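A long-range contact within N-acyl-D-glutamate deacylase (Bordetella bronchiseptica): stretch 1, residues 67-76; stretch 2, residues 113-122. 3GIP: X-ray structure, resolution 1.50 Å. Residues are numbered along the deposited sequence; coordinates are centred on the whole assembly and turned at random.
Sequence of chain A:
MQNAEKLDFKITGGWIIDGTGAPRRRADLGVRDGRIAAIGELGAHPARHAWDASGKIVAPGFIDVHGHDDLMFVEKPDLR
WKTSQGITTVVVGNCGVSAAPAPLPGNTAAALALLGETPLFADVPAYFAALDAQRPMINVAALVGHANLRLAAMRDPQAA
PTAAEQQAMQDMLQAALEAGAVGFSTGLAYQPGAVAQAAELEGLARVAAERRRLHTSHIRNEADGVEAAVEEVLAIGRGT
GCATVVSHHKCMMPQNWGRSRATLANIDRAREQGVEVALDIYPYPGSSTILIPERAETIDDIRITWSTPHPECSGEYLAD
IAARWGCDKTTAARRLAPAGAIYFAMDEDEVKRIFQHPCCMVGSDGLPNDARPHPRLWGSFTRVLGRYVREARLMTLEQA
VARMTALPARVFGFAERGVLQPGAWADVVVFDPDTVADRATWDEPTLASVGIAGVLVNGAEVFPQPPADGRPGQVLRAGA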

# COMPACT_ATOMS: atom_id res chain seq x y z
N GLY A 67 0.92 -0.01 -1.82
CA GLY A 67 2.23 -0.33 -2.34
C GLY A 67 2.65 0.62 -3.45
O GLY A 67 1.81 1.29 -4.04
N HIS A 68 3.95 0.69 -3.68
CA HIS A 68 4.52 1.51 -4.75
C HIS A 68 5.43 0.59 -5.55
O HIS A 68 6.39 1.03 -6.18
CB HIS A 68 5.36 2.66 -4.18
CG HIS A 68 4.55 3.80 -3.66
ND1 HIS A 68 3.69 4.53 -4.46
CD2 HIS A 68 4.48 4.36 -2.43
CE1 HIS A 68 3.13 5.48 -3.74
NE2 HIS A 68 3.59 5.40 -2.50
N ASP A 69 5.11 -0.70 -5.52
CA ASP A 69 5.91 -1.73 -6.19
C ASP A 69 5.57 -1.91 -7.67
O ASP A 69 5.94 -2.91 -8.27
CB ASP A 69 5.71 -3.05 -5.45
CG ASP A 69 5.69 -2.88 -3.95
OD1 ASP A 69 6.77 -2.90 -3.32
OD2 ASP A 69 4.58 -2.69 -3.40
N ASP A 70 4.89 -0.92 -8.24
CA ASP A 70 4.47 -0.95 -9.64
C ASP A 70 5.45 -1.58 -10.62
O ASP A 70 5.08 -2.46 -11.40
CB ASP A 70 4.18 0.47 -10.13
CG ASP A 70 3.08 1.14 -9.35
OD1 ASP A 70 2.05 1.47 -9.97
OD2 ASP A 70 3.25 1.34 -8.13
N LEU A 71 6.70 -1.13 -10.58
CA LEU A 71 7.71 -1.62 -11.51
C LEU A 71 8.65 -2.69 -10.97
O LEU A 71 9.57 -3.11 -11.66
CB LEU A 71 8.55 -0.44 -12.00
CG LEU A 71 7.78 0.82 -12.39
CD1 LEU A 71 8.77 1.94 -12.67
CD2 LEU A 71 6.90 0.55 -13.60
N MET A 72 8.42 -3.13 -9.74
CA MET A 72 9.29 -4.13 -9.13
C MET A 72 9.09 -5.55 -9.64
O MET A 72 9.97 -6.39 -9.50
CB MET A 72 9.11 -4.12 -7.61
CG MET A 72 9.50 -2.79 -6.98
SD MET A 72 11.20 -2.33 -7.34
CE MET A 72 10.97 -1.16 -8.64
N PHE A 73 7.93 -5.82 -10.23
CA PHE A 73 7.65 -7.15 -10.74
C PHE A 73 8.58 -7.48 -11.91
O PHE A 73 8.76 -8.64 -12.27
CB PHE A 73 6.18 -7.24 -11.13
CG PHE A 73 5.25 -6.78 -10.03
CD1 PHE A 73 5.19 -7.48 -8.83
CD2 PHE A 73 4.51 -5.61 -10.17
CE1 PHE A 73 4.40 -7.01 -7.77
CE2 PHE A 73 3.72 -5.13 -9.12
CZ PHE A 73 3.67 -5.83 -7.92
N VAL A 74 9.19 -6.44 -12.49
CA VAL A 74 10.13 -6.64 -13.58
C VAL A 74 11.55 -6.33 -13.09
O VAL A 74 12.51 -7.00 -13.47
CB VAL A 74 9.79 -5.73 -14.80
CG1 VAL A 74 9.88 -4.26 -14.42
CG2 VAL A 74 10.72 -6.05 -15.96
N GLU A 75 11.68 -5.32 -12.24
CA GLU A 75 12.98 -4.91 -11.71
C GLU A 75 13.56 -5.82 -10.63
O GLU A 75 14.72 -6.23 -10.71
CB GLU A 75 12.91 -3.48 -11.17
CG GLU A 75 12.76 -2.42 -12.25
CD GLU A 75 12.96 -1.02 -11.72
OE1 GLU A 75 13.91 -0.82 -10.93
OE2 GLU A 75 12.20 -0.10 -12.10
N LYS A 76 12.77 -6.12 -9.60
CA LYS A 76 13.21 -6.97 -8.49
C LYS A 76 12.09 -7.97 -8.22
O LYS A 76 11.42 -7.91 -7.19
CB LYS A 76 13.43 -6.10 -7.24
CG LYS A 76 14.29 -4.87 -7.48
CD LYS A 76 14.50 -4.09 -6.19
CE LYS A 76 15.36 -2.86 -6.43
NZ LYS A 76 15.60 -2.10 -5.17
N ALA A 113 9.69 9.23 -8.81
CA ALA A 113 10.84 8.55 -8.23
C ALA A 113 10.39 7.51 -7.21
O ALA A 113 11.15 6.63 -6.81
CB ALA A 113 11.77 9.56 -7.57
N LEU A 114 9.14 7.62 -6.77
CA LEU A 114 8.60 6.67 -5.81
C LEU A 114 8.40 5.31 -6.48
O LEU A 114 8.16 4.31 -5.81
CB LEU A 114 7.26 7.16 -5.26
CG LEU A 114 7.23 8.49 -4.49
CD1 LEU A 114 5.79 8.84 -4.12
CD2 LEU A 114 8.09 8.38 -3.24
N LEU A 115 8.53 5.28 -7.81
CA LEU A 115 8.33 4.05 -8.59
C LEU A 115 9.61 3.34 -9.05
O LEU A 115 9.70 2.12 -8.96
CB LEU A 115 7.48 4.34 -9.82
CG LEU A 115 6.09 4.95 -9.63
CD1 LEU A 115 5.45 5.17 -10.99
CD2 LEU A 115 5.23 4.02 -8.79
N GLY A 116 10.56 4.10 -9.57
CA GLY A 116 11.80 3.49 -10.05
C GLY A 116 12.26 4.06 -11.37
O GLY A 116 11.71 5.05 -11.86
N GLU A 117 13.27 3.43 -11.98
CA GLU A 117 13.83 3.90 -13.24
C GLU A 117 13.25 3.25 -14.50
O GLU A 117 13.38 3.79 -15.59
CB GLU A 117 15.35 3.70 -13.24
CG GLU A 117 16.09 4.54 -12.21
CD GLU A 117 16.10 6.01 -12.55
OE1 GLU A 117 16.57 6.82 -11.72
OE2 GLU A 117 15.64 6.38 -13.66
N THR A 118 12.62 2.09 -14.34
CA THR A 118 12.03 1.39 -15.49
C THR A 118 11.07 2.29 -16.25
O THR A 118 10.18 2.90 -15.66
CB THR A 118 11.26 0.13 -15.04
OG1 THR A 118 12.17 -0.81 -14.47
CG2 THR A 118 10.56 -0.51 -16.23
N PRO A 119 11.25 2.40 -17.58
CA PRO A 119 10.37 3.24 -18.39
C PRO A 119 8.92 2.80 -18.19
O PRO A 119 8.62 1.61 -18.21
CB PRO A 119 10.86 2.98 -19.81
CG PRO A 119 12.33 2.77 -19.61
CD PRO A 119 12.35 1.86 -18.40
N LEU A 120 8.03 3.77 -17.99
CA LEU A 120 6.63 3.45 -17.77
C LEU A 120 5.96 2.79 -18.97
O LEU A 120 6.43 2.93 -20.10
CB LEU A 120 5.86 4.72 -17.37
CG LEU A 120 6.33 5.34 -16.05
CD1 LEU A 120 5.45 6.52 -15.68
CD2 LEU A 120 6.29 4.29 -14.95
N PHE A 121 4.88 2.07 -18.71
CA PHE A 121 4.13 1.38 -19.75
C PHE A 121 3.15 2.32 -20.44
O PHE A 121 2.65 3.26 -19.83
CB PHE A 121 3.38 0.19 -19.13
CG PHE A 121 4.29 -0.92 -18.69
CD1 PHE A 121 4.66 -1.92 -19.59
CD2 PHE A 121 4.79 -0.96 -17.40
CE1 PHE A 121 5.53 -2.94 -19.20
CE2 PHE A 121 5.65 -1.98 -16.99
CZ PHE A 121 6.03 -2.97 -17.89
N ALA A 122 2.90 2.06 -21.72
CA ALA A 122 2.00 2.89 -22.52
C ALA A 122 0.62 3.05 -21.87
O ALA A 122 0.11 4.16 -21.75
CB ALA A 122 1.85 2.29 -23.91
O HOH W 1 7.82 0.21 -8.41
O HOH W 2 9.03 1.91 -5.66
O HOH W 3 14.79 1.47 -10.21

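Residues 67-76 include helical residues 72-75, and Lys 76 is the first to leave helical phi/psi; residues 113-122 leave a 3-10 segment and continue without regular structure. The nearest CA atoms across the stretches are those of His 68 and Leu 115, 6.0 Å apart, and no backbone-to-backbone hydrogen bond joins the stretches. Water fills the gap: water 1 lies 2.8 Å from Leu 71 N, whose hydrogen it accepts, 2.8 Å from His 68 O and 2.7 Å from Leu 115 O. Water 2 lies between His 68 O (2.8 Å) and Leu 114 O (2.6 Å).

Leu 71 is the apolar centre. Its CD1 packs 3.9 Å from Leu 115 CB, and its CD2 lies 4.0 Å from Leu 120 CD2 and 4.4 Å from Phe 121 CE2, approaching that ring obliquely. Leu 114 CD1 covers one face of the His 68 ring, 4.3 Å from His 68 CE1.

At the more exposed end, Glu 75 OE2 accepts from Thr 118 N (3.2 Å) and Thr 118 OG1 (2.5 Å), the latter very short and less surely placed. Water 3 extends this link, donating to Glu 75 OE1 (2.6 Å) and accepting from Glu 117 N (3.0 Å). The backbone angles of Gly 116 call for glycine; an ideal CB would also clash with Glu 75 OE2, 2.9 Å away.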